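Local coordinates for protein 6-phosphogluconolactonase (Trypanosoma cruzi, PDB 6VYE) that probably hydrolyses 6-phosphogluconolactone to 6-phosphogluconate, the lactonase step of the pentose phosphate pathway, at residues E66-L71 against R105-D110. Residues are numbered along the deposited sequence; the frame is centred on the assembly and turned at random.
Sequences EHLHLL and RDIPED. Unlike the reference sequence in segment 105-110: Arg105 (reference His).
Ile107 and Leu71 meet because chi1 of Ile107, -60°, sets CG1 anti to its own carbonyl carbon and chi2, -55°, then places CD1 beside Leu71. CD1 lies 3.8 Å from Leu71 CB and 4.1 Å from Leu71 C, so this methyl rests at the root of the leucine, against side chain and backbone together. In Leu68, CG stands anti to the backbone N (chi1 -166°), and its CD1 branch approaches two residues of the other segment: Ile107 CD1 at 4.2 Å and Asp106 CB at 4.1 Å. The Leu68 and Asp106 side chains cross at about a right angle, and the aspartate takes part through its methylene; its carboxylate OD1 is instead hydrogen-bonded to His64 NE2 of helix 54-66. Arg105 NH1 is 3.3 Å from the same OD1, but the oxygen stands far off the plane of the guanidinium, with no N-H aimed at it, so the pair is held by charge alone. In the parallel core of this alpha/beta fold, of the glucosamine-6-phosphate isomerase/6-phosphogluconolactonase family, helices 54-66 and 68-73 link strand 46-50 to strand 77-85. The contact, which buries 178 Å² summed over both sides, joins the second of these helices to the loop after helix 95-104. Phe79 of strand 77-85 touches both Leu71 and Ile107, while Leu63 also packs on Leu71. Pro108 adds a looser approach, its CD 4.3 Å from Leu71 O.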
loop_
_atom_site.group_PDB
_atom_site.type_symbol
_atom_site.label_atom_id
_atom_site.label_comp_id
_atom_site.label_asym_id
_atom_site.label_seq_id
_atom_site.Cartn_x
_atom_site.Cartn_y
_atom_site.Cartn_z
ATOM N N GLU A 66 -1.447 -19.239 9.059
ATOM C CA GLU A 66 -0.464 -20.161 8.432
ATOM C C GLU A 66 0.991 -19.740 8.652
ATOM O O GLU A 66 1.854 -20.580 8.413
ATOM C CB GLU A 66 -0.761 -20.296 6.947
ATOM C CG GLU A 66 -2.017 -21.119 6.729
ATOM C CD GLU A 66 -2.414 -21.322 5.293
ATOM O OE1 GLU A 66 -3.506 -21.901 5.074
ATOM O OE2 GLU A 66 -1.624 -20.908 4.410
ATOM N N HIS A 67 1.272 -18.501 9.052
ATOM C CA HIS A 67 2.671 -17.994 9.095
ATOM C C HIS A 67 2.965 -17.259 10.408
ATOM O O HIS A 67 3.907 -16.456 10.446
ATOM C CB HIS A 67 2.978 -17.207 7.836
ATOM C CG HIS A 67 2.902 -18.039 6.602
ATOM N ND1 HIS A 67 3.844 -18.992 6.285
ATOM C CD2 HIS A 67 1.991 -18.077 5.602
ATOM C CE1 HIS A 67 3.519 -19.576 5.151
ATOM N NE2 HIS A 67 2.412 -19.017 4.700
ATOM N N LEU A 68 2.248 -17.569 11.477
ATOM C CA LEU A 68 2.446 -16.804 12.734
ATOM C C LEU A 68 3.862 -17.019 13.276
ATOM O O LEU A 68 4.437 -16.080 13.858
ATOM C CB LEU A 68 1.424 -17.199 13.795
ATOM C CG LEU A 68 1.353 -16.239 14.981
ATOM C CD1 LEU A 68 1.309 -14.780 14.520
ATOM C CD2 LEU A 68 0.125 -16.552 15.824
ATOM N N HIS A 69 4.388 -18.233 13.171
ATOM C CA HIS A 69 5.734 -18.562 13.679
ATOM C C HIS A 69 6.777 -17.670 12.984
ATOM O O HIS A 69 7.700 -17.180 13.649
ATOM C CB HIS A 69 6.031 -20.058 13.497
ATOM C CG HIS A 69 7.319 -20.402 14.151
ATOM N ND1 HIS A 69 8.528 -20.402 13.453
ATOM C CD2 HIS A 69 7.614 -20.650 15.443
ATOM C CE1 HIS A 69 9.495 -20.705 14.310
ATOM N NE2 HIS A 69 8.968 -20.839 15.526
ATOM N N LEU A 70 6.621 -17.486 11.679
ATOM C CA LEU A 70 7.546 -16.714 10.843
ATOM C C LEU A 70 7.495 -15.252 11.293
ATOM O O LEU A 70 8.559 -14.640 11.339
ATOM C CB LEU A 70 7.144 -16.885 9.381
ATOM C CG LEU A 70 7.939 -16.077 8.370
ATOM C CD1 LEU A 70 9.413 -16.408 8.452
ATOM C CD2 LEU A 70 7.434 -16.336 6.965
ATOM N N LEU A 71 6.308 -14.736 11.624
ATOM C CA LEU A 71 6.074 -13.280 11.877
ATOM C C LEU A 71 6.284 -12.929 13.354
ATOM O O LEU A 71 6.854 -11.837 13.653
ATOM C CB LEU A 71 4.667 -12.915 11.395
ATOM C CG LEU A 71 4.420 -13.167 9.906
ATOM C CD1 LEU A 71 3.020 -12.754 9.510
ATOM C CD2 LEU A 71 5.465 -12.497 9.026
ATOM N N ARG A 105 -2.467 -8.151 16.504
ATOM C CA ARG A 105 -2.695 -8.369 17.958
ATOM C C ARG A 105 -1.667 -9.391 18.480
ATOM O O ARG A 105 -1.304 -9.300 19.628
ATOM C CB ARG A 105 -4.142 -8.816 18.223
ATOM C CG ARG A 105 -4.583 -10.096 17.527
ATOM C CD ARG A 105 -6.088 -10.342 17.679
ATOM N NE ARG A 105 -6.590 -11.307 16.695
ATOM C CZ ARG A 105 -6.539 -12.634 16.829
ATOM N NH1 ARG A 105 -6.070 -13.177 17.938
ATOM N NH2 ARG A 105 -6.987 -13.418 15.873
ATOM N N ASP A 106 -1.153 -10.282 17.631
ATOM C CA ASP A 106 -0.178 -11.323 18.035
ATOM C C ASP A 106 1.253 -11.032 17.537
ATOM O O ASP A 106 2.068 -11.966 17.580
ATOM C CB ASP A 106 -0.650 -12.666 17.504
ATOM C CG ASP A 106 -1.797 -13.223 18.334
ATOM O OD1 ASP A 106 -2.783 -13.717 17.755
ATOM O OD2 ASP A 106 -1.703 -13.120 19.544
ATOM N N ILE A 107 1.564 -9.819 17.067
ATOM C CA ILE A 107 2.925 -9.437 16.575
ATOM C C ILE A 107 3.636 -8.631 17.657
ATOM O O ILE A 107 3.038 -7.774 18.284
ATOM C CB ILE A 107 2.817 -8.655 15.244
ATOM C CG1 ILE A 107 2.138 -9.511 14.185
ATOM C CG2 ILE A 107 4.173 -8.124 14.766
ATOM C CD1 ILE A 107 2.795 -10.860 13.943
ATOM N N PRO A 108 4.936 -8.871 17.923
ATOM C CA PRO A 108 5.685 -8.040 18.874
ATOM C C PRO A 108 5.525 -6.539 18.583
ATOM O O PRO A 108 5.415 -6.153 17.404
ATOM C CB PRO A 108 7.131 -8.493 18.684
ATOM C CG PRO A 108 7.003 -9.931 18.196
ATOM C CD PRO A 108 5.743 -9.967 17.358
ATOM N N GLU A 109 5.413 -5.739 19.642
ATOM C CA GLU A 109 4.932 -4.332 19.581
ATOM C C GLU A 109 5.916 -3.484 18.773
ATOM O O GLU A 109 5.460 -2.605 18.003
ATOM C CB GLU A 109 4.689 -3.740 20.973
ATOM C CG GLU A 109 5.946 -3.553 21.805
ATOM C CD GLU A 109 5.699 -2.791 23.098
ATOM O OE1 GLU A 109 6.344 -1.751 23.302
ATOM O OE2 GLU A 109 4.809 -3.212 23.866
ATOM N N ASP A 110 7.211 -3.752 18.890
ATOM C CA ASP A 110 8.246 -2.995 18.145
ATOM C C ASP A 110 8.072 -3.234 16.640
ATOM O O ASP A 110 8.594 -2.419 15.878
ATOM C CB ASP A 110 9.659 -3.309 18.642
ATOM C CG ASP A 110 10.200 -4.673 18.229
ATOM O OD1 ASP A 110 9.585 -5.705 18.579
ATOM O OD2 ASP A 110 11.235 -4.694 17.551
#